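Local coordinates for protein glucose-6-phosphate isomerase (Plasmodium falciparum, PDB 3QKI) that probably interconverts alpha-D-glucose 6-phosphate and beta-D-fructose 6-phosphate, an early step of glycolysis that also serves gluconeogenesis, at residues 47-57 and 69-78. Residues are numbered along the deposited sequence; the frame is centred on the assembly and turned at random.
Sequences YLNDKNRSESL and SRQRYSEKTL
R53 reaches out of helix 51-57 and spends its guanidinium on the backbone at the end of strand 64-70 and in the link leading to helix 75-87. With CG anti to the backbone N (chi1 -176°) the extended chain carries the group to the carbonyls, and chi4 of -90° turns its plane so that its edge meets them. R53 NE and NH2 both donate to Y73 O, NH2 at 2.8 Å. The two terminal nitrogens share S69 O: NH1 of R53 lies 2.8 Å away on a lone pair of this oxygen, while NH2 reaches it from above the carbonyl plane. Both oxygens lie within a few degrees of the guanidinium plane, so the group's rotation is fixed. Its faces are covered as well, L57 CD1 over the centre of one and Y47 CB toward the rim of the other. One face of the Y47 ring lies over R53 NE and Y73 O, both toward its rim, and its hydroxyl bonds to E39.

E75 lays its carboxylate beside the start of the R53 side chain, OE1 3.6 Å from R53 CB, its plane nearly perpendicular to the guanidinium. E75 OE2 lies 2.9 Å from S56 OG, whose proton could instead go to N52 O. E75 OE1 and D50 OD1 each accept from one water, which probably eases the repulsion between the two acids. D50 OD2 also caps the helix, accepting from R53 N.

On the apolar side L57 CD1 meets the edge of the Y73 ring, in its plane, while L57 CD2 lies 3.5 Å from L78 CD2. S69 OG bonds to D67 and to S586 of the second subunit, placing the contact beside the dimer interface. Strand end and link are thus tied to helix 51-57 through main-chain carbonyls: one buried arginine satisfies two with four hydrogen bonds, its charge probably spread over these dipoles rather than neutralised by E75.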
ATOM      1  N   TYR A  47      24.834 -22.069  -2.483  1.00 16.35           N
ATOM      2  CA  TYR A  47      23.789 -22.768  -3.237  1.00 15.16           C
ATOM      3  C   TYR A  47      23.699 -22.251  -4.679  1.00 17.24           C
ATOM      4  O   TYR A  47      23.534 -23.046  -5.606  1.00 16.16           O
ATOM      5  CB  TYR A  47      22.418 -22.603  -2.549  1.00 15.32           C
ATOM      6  CG  TYR A  47      22.102 -23.589  -1.443  1.00 15.79           C
ATOM      7  CD1 TYR A  47      22.412 -24.939  -1.574  1.00 18.63           C
ATOM      8  CD2 TYR A  47      21.369 -23.199  -0.328  1.00 15.76           C
ATOM      9  CE1 TYR A  47      22.071 -25.860  -0.583  1.00 21.24           C
ATOM     10  CE2 TYR A  47      21.006 -24.110   0.656  1.00 15.73           C
ATOM     11  CZ  TYR A  47      21.374 -25.438   0.537  1.00 21.97           C
ATOM     12  OH  TYR A  47      21.048 -26.338   1.525  1.00 22.63           O
ATOM     13  N   LEU A  48      23.828 -20.917  -4.865  1.00 14.30           N
ATOM     14  CA  LEU A  48      23.750 -20.278  -6.184  1.00 14.94           C
ATOM     15  C   LEU A  48      24.912 -20.584  -7.151  1.00 20.09           C
ATOM     16  O   LEU A  48      24.849 -20.190  -8.315  1.00 19.82           O
ATOM     17  CB  LEU A  48      23.434 -18.764  -6.094  1.00 14.42           C
ATOM     18  CG  LEU A  48      22.063 -18.448  -5.458  1.00 17.02           C
ATOM     19  CD1 LEU A  48      22.041 -17.061  -4.882  1.00 17.90           C
ATOM     20  CD2 LEU A  48      20.886 -18.739  -6.409  1.00 19.39           C
ATOM     21  N   ASN A  49      25.935 -21.310  -6.681  1.00 17.12           N
ATOM     22  CA  ASN A  49      27.052 -21.781  -7.506  1.00 18.19           C
ATOM     23  C   ASN A  49      26.770 -23.195  -8.046  1.00 24.67           C
ATOM     24  O   ASN A  49      27.493 -23.689  -8.915  1.00 26.26           O
ATOM     25  CB  ASN A  49      28.366 -21.729  -6.728  1.00 18.29           C
ATOM     26  CG  ASN A  49      28.836 -20.313  -6.514  1.00 32.65           C
ATOM     27  OD1 ASN A  49      28.637 -19.425  -7.359  1.00 23.59           O
ATOM     28  ND2 ASN A  49      29.423 -20.051  -5.356  1.00 25.78           N
ATOM     29  N   ASP A  50      25.683 -23.816  -7.579  1.00 20.92           N
ATOM     30  CA  ASP A  50      25.299 -25.158  -8.007  1.00 19.34           C
ATOM     31  C   ASP A  50      24.303 -25.038  -9.155  1.00 22.59           C
ATOM     32  O   ASP A  50      23.124 -24.748  -8.929  1.00 21.35           O
ATOM     33  CB  ASP A  50      24.731 -25.939  -6.805  1.00 20.42           C
ATOM     34  CG  ASP A  50      24.372 -27.412  -7.041  1.00 27.81           C
ATOM     35  OD1 ASP A  50      24.164 -28.137  -6.039  1.00 26.31           O
ATOM     36  OD2 ASP A  50      24.252 -27.824  -8.226  1.00 27.57           O
ATOM     37  N   LYS A  51      24.783 -25.263 -10.398  1.00 19.44           N
ATOM     38  CA  LYS A  51      23.945 -25.184 -11.599  1.00 20.03           C
ATOM     39  C   LYS A  51      22.812 -26.230 -11.579  1.00 26.48           C
ATOM     40  O   LYS A  51      21.713 -25.942 -12.061  1.00 28.21           O
ATOM     41  CB  LYS A  51      24.773 -25.305 -12.885  1.00 21.67           C
ATOM     42  CG  LYS A  51      23.995 -24.967 -14.142  1.00 36.09           C
ATOM     43  CD  LYS A  51      24.772 -25.247 -15.426  1.00 49.29           C
ATOM     44  CE  LYS A  51      23.963 -24.840 -16.633  1.00 64.83           C
ATOM     45  NZ  LYS A  51      24.814 -24.690 -17.841  1.00 77.91           N
ATOM     46  N   ASN A  52      23.077 -27.418 -11.024  1.00 22.39           N
ATOM     47  CA  ASN A  52      22.077 -28.464 -10.945  1.00 22.47           C
ATOM     48  C   ASN A  52      20.903 -28.049 -10.070  1.00 23.90           C
ATOM     49  O   ASN A  52      19.750 -28.248 -10.455  1.00 23.80           O
ATOM     50  CB  ASN A  52      22.652 -29.782 -10.462  1.00 26.44           C
ATOM     51  CG  ASN A  52      21.636 -30.822 -10.749  1.00 68.19           C
ATOM     52  OD1 ASN A  52      21.178 -30.948 -11.898  1.00 71.34           O
ATOM     53  ND2 ASN A  52      21.086 -31.410  -9.689  1.00 62.10           N
ATOM     54  N   ARG A  53      21.202 -27.451  -8.911  1.00 19.89           N
ATOM     55  CA  ARG A  53      20.167 -26.967  -7.993  1.00 18.82           C
ATOM     56  C   ARG A  53      19.335 -25.873  -8.679  1.00 21.72           C
ATOM     57  O   ARG A  53      18.100 -25.924  -8.628  1.00 20.98           O
ATOM     58  CB  ARG A  53      20.795 -26.479  -6.686  1.00 14.93           C
ATOM     59  CG  ARG A  53      19.766 -26.060  -5.661  1.00 14.39           C
ATOM     60  CD  ARG A  53      20.412 -25.434  -4.474  1.00 12.49           C
ATOM     61  NE  ARG A  53      19.437 -24.774  -3.585  1.00 18.81           N
ATOM     62  CZ  ARG A  53      19.054 -23.504  -3.684  1.00 24.76           C
ATOM     63  NH1 ARG A  53      19.493 -22.749  -4.676  1.00 15.95           N
ATOM     64  NH2 ARG A  53      18.194 -22.993  -2.810  1.00 14.26           N
ATOM     65  N   SER A  54      20.012 -24.932  -9.370  1.00 17.72           N
ATOM     66  CA  SER A  54      19.360 -23.826 -10.083  1.00 17.92           C
ATOM     67  C   SER A  54      18.413 -24.357 -11.142  1.00 23.78           C
ATOM     68  O   SER A  54      17.265 -23.909 -11.209  1.00 21.63           O
ATOM     69  CB  SER A  54      20.380 -22.869 -10.696  1.00 18.99           C
ATOM     70  OG  SER A  54      21.062 -22.197  -9.648  1.00 30.91           O
ATOM     71  N   GLU A  55      18.859 -25.372 -11.911  1.00 21.38           N
ATOM     72  CA  GLU A  55      18.033 -26.000 -12.941  1.00 20.77           C
ATOM     73  C   GLU A  55      16.814 -26.703 -12.354  1.00 23.92           C
ATOM     74  O   GLU A  55      15.755 -26.687 -12.970  1.00 23.77           O
ATOM     75  CB  GLU A  55      18.878 -26.945 -13.804  1.00 22.23           C
ATOM     76  CG  GLU A  55      19.738 -26.206 -14.811  1.00 29.86           C
ATOM     77  CD  GLU A  55      20.602 -27.082 -15.706  1.00 55.19           C
ATOM     78  OE1 GLU A  55      21.036 -26.577 -16.767  1.00 59.08           O
ATOM     79  OE2 GLU A  55      20.857 -28.256 -15.352  1.00 45.31           O
ATOM     80  N   SER A  56      16.952 -27.278 -11.150  1.00 20.21           N
ATOM     81  CA  SER A  56      15.857 -27.944 -10.448  1.00 20.27           C
ATOM     82  C   SER A  56      14.861 -26.945  -9.845  1.00 20.05           C
ATOM     83  O   SER A  56      13.682 -27.268  -9.760  1.00 20.09           O
ATOM     84  CB  SER A  56      16.394 -28.816  -9.314  1.00 24.82           C
ATOM     85  OG  SER A  56      17.100 -29.931  -9.826  1.00 40.62           O
ATOM     86  N   LEU A  57      15.333 -25.776  -9.391  1.00 16.66           N
ATOM     87  CA  LEU A  57      14.489 -24.781  -8.691  1.00 16.19           C
ATOM     88  C   LEU A  57      13.926 -23.681  -9.564  1.00 21.36           C
ATOM     89  O   LEU A  57      13.241 -22.776  -9.074  1.00 21.40           O
ATOM     90  CB  LEU A  57      15.195 -24.205  -7.438  1.00 16.01           C
ATOM     91  CG  LEU A  57      15.695 -25.205  -6.377  1.00 19.49           C
ATOM     92  CD1 LEU A  57      15.996 -24.516  -5.072  1.00 16.71           C
ATOM     93  CD2 LEU A  57      14.709 -26.294  -6.127  1.00 22.79           C
ATOM     94  N   SER A  69      15.278 -20.513  -6.515  1.00 12.46           N
ATOM     95  CA  SER A  69      16.643 -20.819  -6.078  1.00 11.92           C
ATOM     96  C   SER A  69      17.189 -19.969  -4.936  1.00 17.74           C
ATOM     97  O   SER A  69      18.099 -20.419  -4.232  1.00 18.11           O
ATOM     98  CB  SER A  69      17.614 -20.845  -7.260  1.00 14.18           C
ATOM     99  OG  SER A  69      17.716 -19.552  -7.824  1.00 18.45           O
ATOM    100  N   ARG A  70      16.650 -18.755  -4.732  1.00 15.16           N
ATOM    101  CA  ARG A  70      17.108 -17.917  -3.636  1.00 15.15           C
ATOM    102  C   ARG A  70      16.258 -18.148  -2.399  1.00 20.29           C
ATOM    103  O   ARG A  70      15.946 -17.213  -1.680  1.00 20.65           O
ATOM    104  CB  ARG A  70      17.199 -16.429  -4.030  1.00 13.35           C
ATOM    105  CG  ARG A  70      18.174 -16.177  -5.162  1.00 13.22           C
ATOM    106  CD  ARG A  70      17.907 -14.837  -5.797  1.00 18.49           C
ATOM    107  NE  ARG A  70      18.596 -14.715  -7.064  1.00 18.74           N
ATOM    108  CZ  ARG A  70      18.205 -15.281  -8.201  1.00 25.49           C
ATOM    109  NH1 ARG A  70      17.101 -16.024  -8.238  1.00 14.66           N
ATOM    110  NH2 ARG A  70      18.933 -15.143  -9.298  1.00 16.26           N
ATOM    111  N   GLN A  71      15.880 -19.404  -2.160  1.00 17.51           N
ATOM    112  CA  GLN A  71      15.159 -19.841  -0.966  1.00 16.50           C
ATOM    113  C   GLN A  71      16.102 -20.741  -0.187  1.00 19.40           C
ATOM    114  O   GLN A  71      16.916 -21.461  -0.775  1.00 18.76           O
ATOM    115  CB  GLN A  71      13.827 -20.559  -1.311  1.00 16.70           C
ATOM    116  CG  GLN A  71      12.813 -19.655  -2.013  1.00 16.34           C
ATOM    117  CD  GLN A  71      12.258 -18.547  -1.144  1.00 14.91           C
ATOM    118  OE1 GLN A  71      12.246 -18.611   0.088  1.00 16.99           O
ATOM    119  NE2 GLN A  71      11.755 -17.525  -1.773  1.00 10.12           N
ATOM    120  N   ARG A  72      16.005 -20.696   1.129  1.00 16.03           N
ATOM    121  CA  ARG A  72      16.909 -21.408   2.033  1.00 15.53           C
ATOM    122  C   ARG A  72      16.660 -22.913   2.191  1.00 18.18           C
ATOM    123  O   ARG A  72      16.433 -23.421   3.288  1.00 17.41           O
ATOM    124  CB  ARG A  72      17.040 -20.659   3.378  1.00 14.00           C
ATOM    125  CG  ARG A  72      17.458 -19.199   3.212  1.00 15.47           C
ATOM    126  CD  ARG A  72      17.906 -18.595   4.519  1.00 12.63           C
ATOM    127  NE  ARG A  72      19.214 -19.128   4.908  1.00 18.50           N
ATOM    128  CZ  ARG A  72      19.813 -18.904   6.073  1.00 27.41           C
ATOM    129  NH1 ARG A  72      19.230 -18.157   6.994  1.00 17.91           N
ATOM    130  NH2 ARG A  72      21.009 -19.425   6.320  1.00 21.09           N
ATOM    131  N   TYR A  73      16.732 -23.626   1.081  1.00 15.39           N
ATOM    132  CA  TYR A  73      16.597 -25.072   1.056  1.00 14.76           C
ATOM    133  C   TYR A  73      17.424 -25.714  -0.024  1.00 18.42           C
ATOM    134  O   TYR A  73      17.594 -25.151  -1.109  1.00 18.88           O
ATOM    135  CB  TYR A  73      15.115 -25.566   0.978  1.00 13.66           C
ATOM    136  CG  TYR A  73      14.168 -24.850   0.023  1.00 14.16           C
ATOM    137  CD1 TYR A  73      12.945 -24.348   0.471  1.00 14.61           C
ATOM    138  CD2 TYR A  73      14.417 -24.822  -1.349  1.00 14.81           C
ATOM    139  CE1 TYR A  73      12.052 -23.734  -0.399  1.00 12.40           C
ATOM    140  CE2 TYR A  73      13.540 -24.197  -2.228  1.00 15.67           C
ATOM    141  CZ  TYR A  73      12.348 -23.674  -1.749  1.00 17.37           C
ATOM    142  OH  TYR A  73      11.466 -23.073  -2.600  1.00 12.88           O
ATOM    143  N   SER A  74      17.888 -26.925   0.263  1.00 16.13           N
ATOM    144  CA  SER A  74      18.562 -27.777  -0.705  1.00 16.90           C
ATOM    145  C   SER A  74      17.422 -28.477  -1.481  1.00 23.41           C
ATOM    146  O   SER A  74      16.251 -28.385  -1.075  1.00 21.77           O
ATOM    147  CB  SER A  74      19.396 -28.821   0.025  1.00 18.72           C
ATOM    148  OG  SER A  74      18.560 -29.732   0.722  1.00 24.57           O
ATOM    149  N   GLU A  75      17.744 -29.210  -2.560  1.00 21.86           N
ATOM    150  CA  GLU A  75      16.724 -29.975  -3.281  1.00 22.33           C
ATOM    151  C   GLU A  75      16.114 -31.043  -2.354  1.00 26.88           C
ATOM    152  O   GLU A  75      14.923 -31.345  -2.457  1.00 28.31           O
ATOM    153  CB  GLU A  75      17.301 -30.645  -4.525  1.00 23.56           C
ATOM    154  CG  GLU A  75      17.752 -29.670  -5.577  1.00 32.75           C
ATOM    155  CD  GLU A  75      18.860 -30.209  -6.459  1.00 52.37           C
ATOM    156  OE1 GLU A  75      20.054 -30.001  -6.129  1.00 31.20           O
ATOM    157  OE2 GLU A  75      18.526 -30.867  -7.471  1.00 41.28           O
ATOM    158  N   LYS A  76      16.920 -31.580  -1.429  1.00 22.51           N
ATOM    159  CA  LYS A  76      16.496 -32.575  -0.435  1.00 22.00           C
ATOM    160  C   LYS A  76      15.442 -32.001   0.517  1.00 22.01           C
ATOM    161  O   LYS A  76      14.478 -32.691   0.850  1.00 20.10           O
ATOM    162  CB  LYS A  76      17.705 -33.042   0.383  1.00 25.32           C
ATOM    163  CG  LYS A  76      17.787 -34.537   0.551  1.00 44.71           C
ATOM    164  CD  LYS A  76      18.640 -35.121  -0.574  1.00 55.75           C
ATOM    165  CE  LYS A  76      19.624 -36.140  -0.068  1.00 69.07           C
ATOM    166  NZ  LYS A  76      20.748 -36.348  -1.017  1.00 81.22           N
ATOM    167  N   THR A  77      15.640 -30.744   0.977  1.00 17.93           N
ATOM    168  CA  THR A  77      14.670 -30.087   1.875  1.00 16.25           C
ATOM    169  C   THR A  77      13.367 -29.760   1.123  1.00 17.82           C
ATOM    170  O   THR A  77      12.282 -29.903   1.687  1.00 15.97           O
ATOM    171  CB  THR A  77      15.293 -28.912   2.621  1.00 18.69           C
ATOM    172  OG1 THR A  77      16.418 -29.390   3.353  1.00 17.49           O
ATOM    173  CG2 THR A  77      14.305 -28.234   3.601  1.00 16.46           C
ATOM    174  N   LEU A  78      13.468 -29.382  -0.160  1.00 17.10           N
ATOM    175  CA  LEU A  78      12.260 -29.115  -0.940  1.00 18.22           C
ATOM    176  C   LEU A  78      11.488 -30.421  -1.148  1.00 22.32           C
ATOM    177  O   LEU A  78      10.271 -30.413  -1.099  1.00 22.31           O
ATOM    178  CB  LEU A  78      12.578 -28.410  -2.276  1.00 18.60           C
ATOM    179  CG  LEU A  78      11.364 -27.919  -3.089  1.00 22.75           C
ATOM    180  CD1 LEU A  78      10.467 -26.998  -2.275  1.00 22.07           C
ATOM    181  CD2 LEU A  78      11.803 -27.270  -4.384  1.00 23.70           C
TER
HETATM  182  O   HOH W   1      22.739 -30.135  -7.018  1.00 26.80           O